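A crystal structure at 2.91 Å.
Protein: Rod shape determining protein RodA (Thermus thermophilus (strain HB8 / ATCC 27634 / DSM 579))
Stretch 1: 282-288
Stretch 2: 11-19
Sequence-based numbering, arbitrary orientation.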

# COMPACT_ATOMS: atom_id res chain seq x y z
N ALA A 282 7.51 12.17 0.90
CA ALA A 282 8.80 12.82 0.64
C ALA A 282 9.96 11.96 1.11
O ALA A 282 10.95 11.80 0.40
CB ALA A 282 8.85 14.20 1.30
N ARG A 283 9.87 11.42 2.33
CA ARG A 283 10.96 10.59 2.83
C ARG A 283 11.09 9.30 2.03
O ARG A 283 12.20 8.81 1.81
CB ARG A 283 10.78 10.28 4.32
CG ARG A 283 11.54 11.23 5.25
CD ARG A 283 13.04 11.27 4.94
NE ARG A 283 13.76 12.25 5.75
CZ ARG A 283 14.41 11.96 6.88
NH1 ARG A 283 15.05 12.92 7.55
NH2 ARG A 283 14.43 10.72 7.33
N LEU A 284 9.97 8.75 1.56
CA LEU A 284 10.04 7.56 0.71
C LEU A 284 10.76 7.86 -0.60
O LEU A 284 11.67 7.12 -1.00
CB LEU A 284 8.64 7.01 0.44
CG LEU A 284 7.98 6.24 1.58
CD1 LEU A 284 6.55 5.86 1.22
CD2 LEU A 284 8.80 5.00 1.90
N PHE A 285 10.38 8.94 -1.28
CA PHE A 285 11.05 9.27 -2.53
C PHE A 285 12.49 9.75 -2.31
O PHE A 285 13.31 9.66 -3.22
CB PHE A 285 10.23 10.31 -3.30
CG PHE A 285 9.07 9.72 -4.07
CD1 PHE A 285 9.16 8.44 -4.60
CD2 PHE A 285 7.90 10.43 -4.27
CE1 PHE A 285 8.11 7.89 -5.31
CE2 PHE A 285 6.84 9.89 -4.98
CZ PHE A 285 6.95 8.61 -5.50
N ALA A 286 12.81 10.25 -1.11
CA ALA A 286 14.19 10.60 -0.79
C ALA A 286 15.03 9.35 -0.58
O ALA A 286 16.18 9.28 -1.04
CB ALA A 286 14.25 11.50 0.45
N LEU A 287 14.49 8.36 0.14
CA LEU A 287 15.18 7.09 0.25
C LEU A 287 15.30 6.41 -1.10
O LEU A 287 16.28 5.69 -1.34
CB LEU A 287 14.45 6.18 1.25
CG LEU A 287 14.32 6.72 2.68
CD1 LEU A 287 13.93 5.59 3.62
CD2 LEU A 287 15.59 7.42 3.15
N ALA A 288 14.34 6.65 -2.00
CA ALA A 288 14.33 5.98 -3.30
C ALA A 288 15.53 6.39 -4.15
O ALA A 288 16.26 5.53 -4.66
CB ALA A 288 13.02 6.30 -4.03
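Stretch 2 (11-19) YDWGLVFLV

What holds the start of stretch 2 to the helix of stretch 1? The strongest tie is a salt bridge between Arg-283 and Asp-12, with Arg-283 NH2 lying 2.6 Å from Asp-12 OD1. The same nitrogen donates a weak hydrogen bond to the other carboxylate oxygen, Arg-283 NH2 to Asp-12 OD2 at 2.7 Å, bent to 131° at the hydrogen. One guanidinium nitrogen thus sits close to both oxygens. Opposite charges draw the groups together, and the long arginine side chain, with chi3 of 175°, spans the gap between the backbones.

How does Asp-12 serve its own helix while it binds the arginine? It occupies the N-cap position, just ahead of the helix that begins at Trp-13, with phi/psi of -91/97° and chi1 of 177°. Its side chain accepts a capping bond from the backbone, Leu-15 N to Asp-12 OD2 at 3.2 Å, satisfying an amide in the first turn, where the usual helical acceptors run out. Asp-12 OD2 therefore takes part in both the cap and the weak bond to Arg-283. Gly-14 lies close beside this cluster, its CA 3.6 Å from Arg-283 NH2. An ideal CB on Gly-14 would lie 2.4 Å from Arg-283 NH2, a clash, so the bare glycine backbone leaves room for the guanidinium.

How do the two backbones run past each other? Stretch 1 is helical throughout, and stretch 2 passes from Tyr-11 and Asp-12 in a loop into a helix over Trp-13 to Val-19. The helices are roughly antiparallel, with a signed crossing angle of -155° and a closest axial approach of 10.2 Å. Their register follows this direction: Arg-283 CA is 6.4 Å from Leu-15 CA, whereas Leu-287 CA, one turn later, is 8.3 Å from Asp-12 CA.

What fills the space beyond the salt bridge? Four leucines join the packing, and Leu-15 CD2 meets two of them from stretch 1. Leu-15 CD2 lies 3.9 Å from Leu-287 CD1 and 4.0 Å from Leu-284 CD2, so one methyl meets side chains from neighbouring turns of stretch 1. Leu-284 points sideways at its CA-to-CB bond, yet its end comes nearer. Leu-287 points toward stretch 2 and also borders the acid, with Leu-287 CD2 3.9 Å from Asp-12 CG. Farther along, the aliphatic part of Arg-283 joins the apolar packing, Arg-283 CG lying 4.0 Å from Leu-18 CD1. Altogether the contact buries 316 Å², summed over both sides.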

# COMPACT_ATOMS: atom_id res chain seq x y z
N TYR A 11 19.17 2.29 9.98
CA TYR A 11 17.94 2.63 9.28
C TYR A 11 17.79 4.15 9.19
O TYR A 11 18.54 4.92 9.79
CB TYR A 11 16.72 2.03 9.99
CG TYR A 11 16.72 0.52 10.07
CD1 TYR A 11 17.21 -0.13 11.20
CD2 TYR A 11 16.23 -0.26 9.03
CE1 TYR A 11 17.21 -1.51 11.30
CE2 TYR A 11 16.23 -1.64 9.11
CZ TYR A 11 16.72 -2.26 10.25
OH TYR A 11 16.72 -3.64 10.35
N ASP A 12 16.80 4.58 8.41
CA ASP A 12 16.38 5.98 8.42
C ASP A 12 15.29 6.12 9.47
O ASP A 12 14.13 5.83 9.21
CB ASP A 12 15.89 6.43 7.05
CG ASP A 12 15.39 7.86 7.06
OD1 ASP A 12 16.20 8.79 7.29
OD2 ASP A 12 14.18 8.07 6.85
N TRP A 13 15.67 6.55 10.67
CA TRP A 13 14.72 6.59 11.76
C TRP A 13 13.67 7.69 11.59
O TRP A 13 12.62 7.61 12.23
CB TRP A 13 15.46 6.75 13.09
CG TRP A 13 16.46 5.66 13.34
CD1 TRP A 13 17.79 5.67 13.00
CD2 TRP A 13 16.23 4.39 13.96
NE1 TRP A 13 18.39 4.49 13.37
CE2 TRP A 13 17.45 3.69 13.97
CE3 TRP A 13 15.10 3.77 14.51
CZ2 TRP A 13 17.58 2.41 14.50
CZ3 TRP A 13 15.23 2.50 15.05
CH2 TRP A 13 16.46 1.83 15.04
N GLY A 14 13.92 8.68 10.73
CA GLY A 14 12.89 9.68 10.46
C GLY A 14 11.63 9.07 9.88
O GLY A 14 10.52 9.40 10.31
N LEU A 15 11.78 8.17 8.91
CA LEU A 15 10.62 7.46 8.36
C LEU A 15 9.92 6.64 9.43
O LEU A 15 8.68 6.54 9.44
CB LEU A 15 11.06 6.57 7.20
CG LEU A 15 10.00 5.69 6.55
CD1 LEU A 15 8.91 6.56 5.93
CD2 LEU A 15 10.62 4.79 5.50
N VAL A 16 10.69 6.05 10.34
CA VAL A 16 10.11 5.32 11.46
C VAL A 16 9.23 6.24 12.30
O VAL A 16 8.09 5.89 12.65
CB VAL A 16 11.23 4.66 12.29
CG1 VAL A 16 10.64 3.82 13.40
CG2 VAL A 16 12.13 3.82 11.40
N PHE A 17 9.73 7.45 12.62
CA PHE A 17 8.92 8.38 13.41
C PHE A 17 7.68 8.82 12.65
O PHE A 17 6.62 9.02 13.25
CB PHE A 17 9.73 9.61 13.82
CG PHE A 17 8.88 10.74 14.37
CD1 PHE A 17 8.34 10.67 15.66
CD2 PHE A 17 8.60 11.87 13.60
CE1 PHE A 17 7.56 11.70 16.16
CE2 PHE A 17 7.82 12.90 14.10
CZ PHE A 17 7.30 12.82 15.38
N LEU A 18 7.78 8.97 11.32
CA LEU A 18 6.62 9.37 10.54
C LEU A 18 5.53 8.30 10.58
O LEU A 18 4.34 8.60 10.82
CB LEU A 18 7.04 9.67 9.10
CG LEU A 18 8.00 10.84 8.85
CD1 LEU A 18 8.20 11.09 7.36
CD2 LEU A 18 7.53 12.10 9.55
N VAL A 19 5.91 7.04 10.34
CA VAL A 19 4.94 5.95 10.41
C VAL A 19 4.31 5.89 11.80
O VAL A 19 3.09 5.78 11.94
CB VAL A 19 5.59 4.61 10.02
CG1 VAL A 19 4.65 3.45 10.30
CG2 VAL A 19 5.98 4.63 8.55